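Local coordinates for histidine triad (HIT) protein (PDB 4EGU) that binds zinc and guanosine monophosphate and, as a histidine triad family member, probably acts as a nucleotide hydrolase or transferase through a histidine intermediate, at residues 64-67 with 68-72; 50-53 with 54-57. All blocks are in the same frame, centred on the assembly; numbering follows the deposited sequence.

How the contacts relate
The two contacts are short-range and follow one another along the chain: contact 2 (50-53 with 54-57) shapes the loop after strand 39-45, and contact 1 (64-67 with 68-72) is the middle of helix 61-77. Within one subunit their centres lie about 18 Å apart and their nearest atoms about 7 Å apart, without touching. Across the dimer they do meet, for L52 and I53 of one subunit pack on H67 and N71 of the other. Each also approaches a functional site. The side chain of I66 is about 7 Å from that of H102, a GMP-binding residue and the predicted nucleophile, whereas the D50 side chain is about 7 Å from the bound zinc.

Contact 1. Residues 64-67 with 68-72; sequences SHIH and VVINK
H65 and V69, like I66 and I70, are i to i+4 neighbours on consecutive turns of helix 61-77, which lies on the antiparallel sheet and turns another side to the second subunit. The backbone sets the spacing: the amides of V68, V69, I70 and N71 each bond to the carbonyl four residues back, as in any alpha helix, with I70 N at 2.9 Å from I66 O. CG2 of V69 rests over a face of the H65 imidazole, a CH-pi contact 4.2 Å from the ring centroid and 20° off its normal, displaced toward the rim. With CG opposite the backbone N (chi1 -171°) and beside the carbonyl carbon, the ring offers this face to V69, and D24 holds its NE2. The I66/I70 pair is part of the helix-on-sheet packing of the histidine triad fold. I66 CG2 meets I70 CD1 at 4.0 Å, and both isoleucines, like V69, lie on V43 of strand 39-45. The same I70 methyl sits over the centre of the H67 ring, 4.3 Å above its plane, while Y103 of the triad motif makes an edge-to-face contact with that ring. ND1 of the buried H67 is hydrogen-bonded to V63 O, a tie that helps fix the ring's rotation. At the subunit interface S64 packs on its counterpart, and the side-chain amide of N71 donates from ND2 to L52 O of the second subunit.

Contact 2. Residues 50-53 with 54-57; sequences DSLI and DIPD
S51 and D54 are tied together across a 3-10 turn by one side-chain and one backbone hydrogen bond. The hydroxyl S51 OG donates to D54 OD2 at 2.8 Å, reaching it from above the carboxylate plane, 42° out of it, and the amide D54 N bonds to S51 O at 3.0 Å. S51 leads into a short 3-10 segment, residues 52-54. Its chi1 of 76° tucks OG between the backbone N and the carbonyl carbon, where it faces D54 and also accepts a weak bond from I53 N. One step further on, I55 N bonds to L52 O over 3.2 Å. Both backbone bonds reach their carbonyls from well above the plane, the steep geometry of i to i+3 pairing. Next to these bonds the buried L52 and I55 meet CD1 to CD1 at 4.0 Å.

D54 OD2 also lies 3.4 Å from D50 CB. The two carboxylates stand close, D50 OD2 and D54 OD2 being 4.3 Å apart, and one water donates to both, which probably eases their repulsion. The other oxygen, D50 OD1, is hydrogen-bonded to NE2 of the zinc ligand H48, placing D50 in the second shell of the metal, while D50 O takes a bond from Q96. The turn follows strand 39-45 and precedes helix 61-77; S51, L52 and I53 pack on strand 84-90, and L52 and I53 also lie against helix 61-77 of the second subunit.

Contact 1. Residues 64-67 with 68-72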
loop_
_atom_site.group_PDB
_atom_site.type_symbol
_atom_site.label_atom_id
_atom_site.label_comp_id
_atom_site.label_asym_id
_atom_site.label_seq_id
_atom_site.Cartn_x
_atom_site.Cartn_y
_atom_site.Cartn_z
ATOM N N SER A 64 -8.203 1.894 -5.614
ATOM C CA SER A 64 -9.246 2.101 -4.626
ATOM C C SER A 64 -10.114 0.837 -4.491
ATOM O O SER A 64 -10.443 0.442 -3.373
ATOM C CB SER A 64 -10.057 3.349 -4.895
ATOM O OG SER A 64 -10.659 3.292 -6.120
ATOM N N HIS A 65 -10.441 0.200 -5.616
ATOM C CA HIS A 65 -11.235 -1.005 -5.524
ATOM C C HIS A 65 -10.472 -2.111 -4.776
ATOM O O HIS A 65 -11.066 -2.803 -3.937
ATOM C CB HIS A 65 -11.707 -1.483 -6.885
ATOM C CG HIS A 65 -12.694 -2.598 -6.770
ATOM N ND1 HIS A 65 -13.881 -2.495 -6.070
ATOM C CD2 HIS A 65 -12.630 -3.871 -7.212
ATOM C CE1 HIS A 65 -14.523 -3.650 -6.131
ATOM N NE2 HIS A 65 -13.787 -4.499 -6.829
ATOM N N ILE A 66 -9.182 -2.254 -5.055
ATOM C CA ILE A 66 -8.371 -3.195 -4.315
ATOM C C ILE A 66 -8.437 -2.927 -2.814
ATOM O O ILE A 66 -8.493 -3.863 -2.022
ATOM C CB ILE A 66 -6.937 -3.176 -4.861
ATOM C CG1 ILE A 66 -6.886 -3.919 -6.210
ATOM C CG2 ILE A 66 -5.930 -3.727 -3.865
ATOM C CD1 ILE A 66 -5.560 -3.751 -6.962
ATOM N N HIS A 67 -8.404 -1.653 -2.416
ATOM C CA HIS A 67 -8.466 -1.313 -0.994
ATOM C C HIS A 67 -9.837 -1.576 -0.358
ATOM O O HIS A 67 -9.892 -1.973 0.802
ATOM C CB HIS A 67 -7.983 0.104 -0.754
ATOM C CG HIS A 67 -6.480 0.210 -0.767
ATOM N ND1 HIS A 67 -5.710 0.138 -1.902
ATOM C CD2 HIS A 67 -5.596 0.319 0.257
ATOM C CE1 HIS A 67 -4.424 0.219 -1.558
ATOM N NE2 HIS A 67 -4.328 0.334 -0.252
ATOM N N VAL A 68 -10.935 -1.377 -1.094
ATOM C CA VAL A 68 -12.234 -1.817 -0.597
ATOM C C VAL A 68 -12.203 -3.337 -0.347
ATOM O O VAL A 68 -12.690 -3.810 0.681
ATOM C CB VAL A 68 -13.365 -1.423 -1.566
ATOM C CG1 VAL A 68 -14.673 -2.117 -1.166
ATOM C CG2 VAL A 68 -13.519 0.090 -1.581
ATOM N N VAL A 69 -11.630 -4.087 -1.288
ATOM C CA VAL A 69 -11.512 -5.536 -1.142
ATOM C C VAL A 69 -10.681 -5.904 0.095
ATOM O O VAL A 69 -11.079 -6.789 0.852
ATOM C CB VAL A 69 -10.966 -6.156 -2.435
ATOM C CG1 VAL A 69 -10.594 -7.623 -2.236
ATOM C CG2 VAL A 69 -11.982 -5.977 -3.562
ATOM N N ILE A 70 -9.549 -5.231 0.288
ATOM C CA ILE A 70 -8.727 -5.494 1.464
ATOM C C ILE A 70 -9.561 -5.320 2.736
ATOM O O ILE A 70 -9.535 -6.177 3.621
ATOM C CB ILE A 70 -7.493 -4.563 1.463
ATOM C CG1 ILE A 70 -6.530 -4.963 0.346
ATOM C CG2 ILE A 70 -6.814 -4.561 2.834
ATOM C CD1 ILE A 70 -5.415 -3.966 0.087
ATOM N N ASN A 71 -10.273 -4.207 2.840
ATOM C CA ASN A 71 -11.056 -3.946 4.039
ATOM C C ASN A 71 -12.195 -4.974 4.198
ATOM O O ASN A 71 -12.503 -5.377 5.322
ATOM C CB ASN A 71 -11.612 -2.535 4.063
ATOM C CG ASN A 71 -10.612 -1.522 4.559
ATOM O OD1 ASN A 71 -9.454 -1.835 4.871
ATOM N ND2 ASN A 71 -11.069 -0.286 4.665
ATOM N N LYS A 72 -12.803 -5.403 3.091
ATOM C CA LYS A 72 -13.858 -6.415 3.170
ATOM C C LYS A 72 -13.311 -7.726 3.715
ATOM O O LYS A 72 -13.983 -8.395 4.512
ATOM C CB LYS A 72 -14.487 -6.636 1.791
ATOM C CG LYS A 72 -15.453 -5.535 1.388
ATOM C CD LYS A 72 -16.072 -5.765 0.027
ATOM C CE LYS A 72 -17.305 -4.906 -0.200
ATOM N NZ LYS A 72 -18.372 -5.220 0.761
#

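Contact 2. Residues 50-53 with 54-57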
loop_
_atom_site.group_PDB
_atom_site.type_symbol
_atom_site.label_atom_id
_atom_site.label_comp_id
_atom_site.label_asym_id
_atom_site.label_seq_id
_atom_site.Cartn_x
_atom_site.Cartn_y
_atom_site.Cartn_z
ATOM N N ASP A 50 1.932 -4.101 -15.398
ATOM C CA ASP A 50 3.213 -4.631 -14.985
ATOM C C ASP A 50 3.560 -4.237 -13.534
ATOM O O ASP A 50 4.233 -4.979 -12.839
ATOM C CB ASP A 50 4.352 -4.125 -15.888
ATOM C CG ASP A 50 4.309 -4.647 -17.315
ATOM O OD1 ASP A 50 3.630 -5.638 -17.606
ATOM O OD2 ASP A 50 5.014 -4.048 -18.161
ATOM N N SER A 51 3.131 -3.046 -13.114
ATOM C CA SER A 51 3.488 -2.473 -11.812
ATOM C C SER A 51 2.664 -1.217 -11.596
ATOM O O SER A 51 1.992 -0.735 -12.502
ATOM C CB SER A 51 4.969 -2.094 -11.751
ATOM O OG SER A 51 5.228 -0.908 -12.473
ATOM N N LEU A 52 2.769 -0.654 -10.395
ATOM C CA LEU A 52 2.058 0.562 -10.050
ATOM C C LEU A 52 2.347 1.722 -11.009
ATOM O O LEU A 52 1.453 2.493 -11.355
ATOM C CB LEU A 52 2.404 0.942 -8.600
ATOM C CG LEU A 52 1.817 2.234 -8.083
ATOM C CD1 LEU A 52 0.317 2.240 -8.121
ATOM C CD2 LEU A 52 2.320 2.461 -6.667
ATOM N N ILE A 53 3.599 1.868 -11.435
ATOM C CA ILE A 53 3.931 2.989 -12.321
ATOM C C ILE A 53 3.371 2.835 -13.721
ATOM O O ILE A 53 3.394 3.804 -14.488
ATOM C CB ILE A 53 5.435 3.300 -12.383
ATOM C CG1 ILE A 53 6.244 2.163 -12.999
ATOM C CG2 ILE A 53 5.933 3.660 -11.040
ATOM C CD1 ILE A 53 7.713 2.557 -13.226
ATOM N N ASP A 54 2.879 1.653 -14.063
ATOM C CA ASP A 54 2.296 1.402 -15.365
ATOM C C ASP A 54 0.783 1.627 -15.387
ATOM O O ASP A 54 0.165 1.478 -16.427
ATOM C CB ASP A 54 2.703 0.015 -15.813
ATOM C CG ASP A 54 4.222 -0.087 -15.975
ATOM O OD1 ASP A 54 4.772 0.633 -16.830
ATOM O OD2 ASP A 54 4.870 -0.865 -15.234
ATOM N N ILE A 55 0.210 2.034 -14.260
ATOM C CA ILE A 55 -1.215 2.354 -14.238
ATOM C C ILE A 55 -1.376 3.838 -14.600
ATOM O O ILE A 55 -0.870 4.689 -13.882
ATOM C CB ILE A 55 -1.841 2.115 -12.857
ATOM C CG1 ILE A 55 -1.610 0.703 -12.331
ATOM C CG2 ILE A 55 -3.339 2.394 -12.940
ATOM C CD1 ILE A 55 -2.067 0.589 -10.914
ATOM N N PRO A 56 -2.082 4.147 -15.697
ATOM C CA PRO A 56 -2.312 5.573 -15.977
ATOM C C PRO A 56 -3.131 6.225 -14.884
ATOM O O PRO A 56 -3.964 5.558 -14.260
ATOM C CB PRO A 56 -3.083 5.572 -17.300
ATOM C CG PRO A 56 -3.526 4.206 -17.510
ATOM C CD PRO A 56 -2.723 3.265 -16.682
ATOM N N ASP A 57 -2.935 7.523 -14.664
ATOM C CA ASP A 57 -3.685 8.217 -13.625
ATOM C C ASP A 57 -5.177 7.941 -13.729
ATOM O O ASP A 57 -5.825 7.721 -12.711
ATOM C CB ASP A 57 -3.460 9.720 -13.671
ATOM C CG ASP A 57 -2.049 10.136 -13.293
ATOM O OD1 ASP A 57 -1.291 9.324 -12.727
ATOM O OD2 ASP A 57 -1.717 11.308 -13.552
HETATM O O HOH W 1 6.854 -2.152 -17.004
#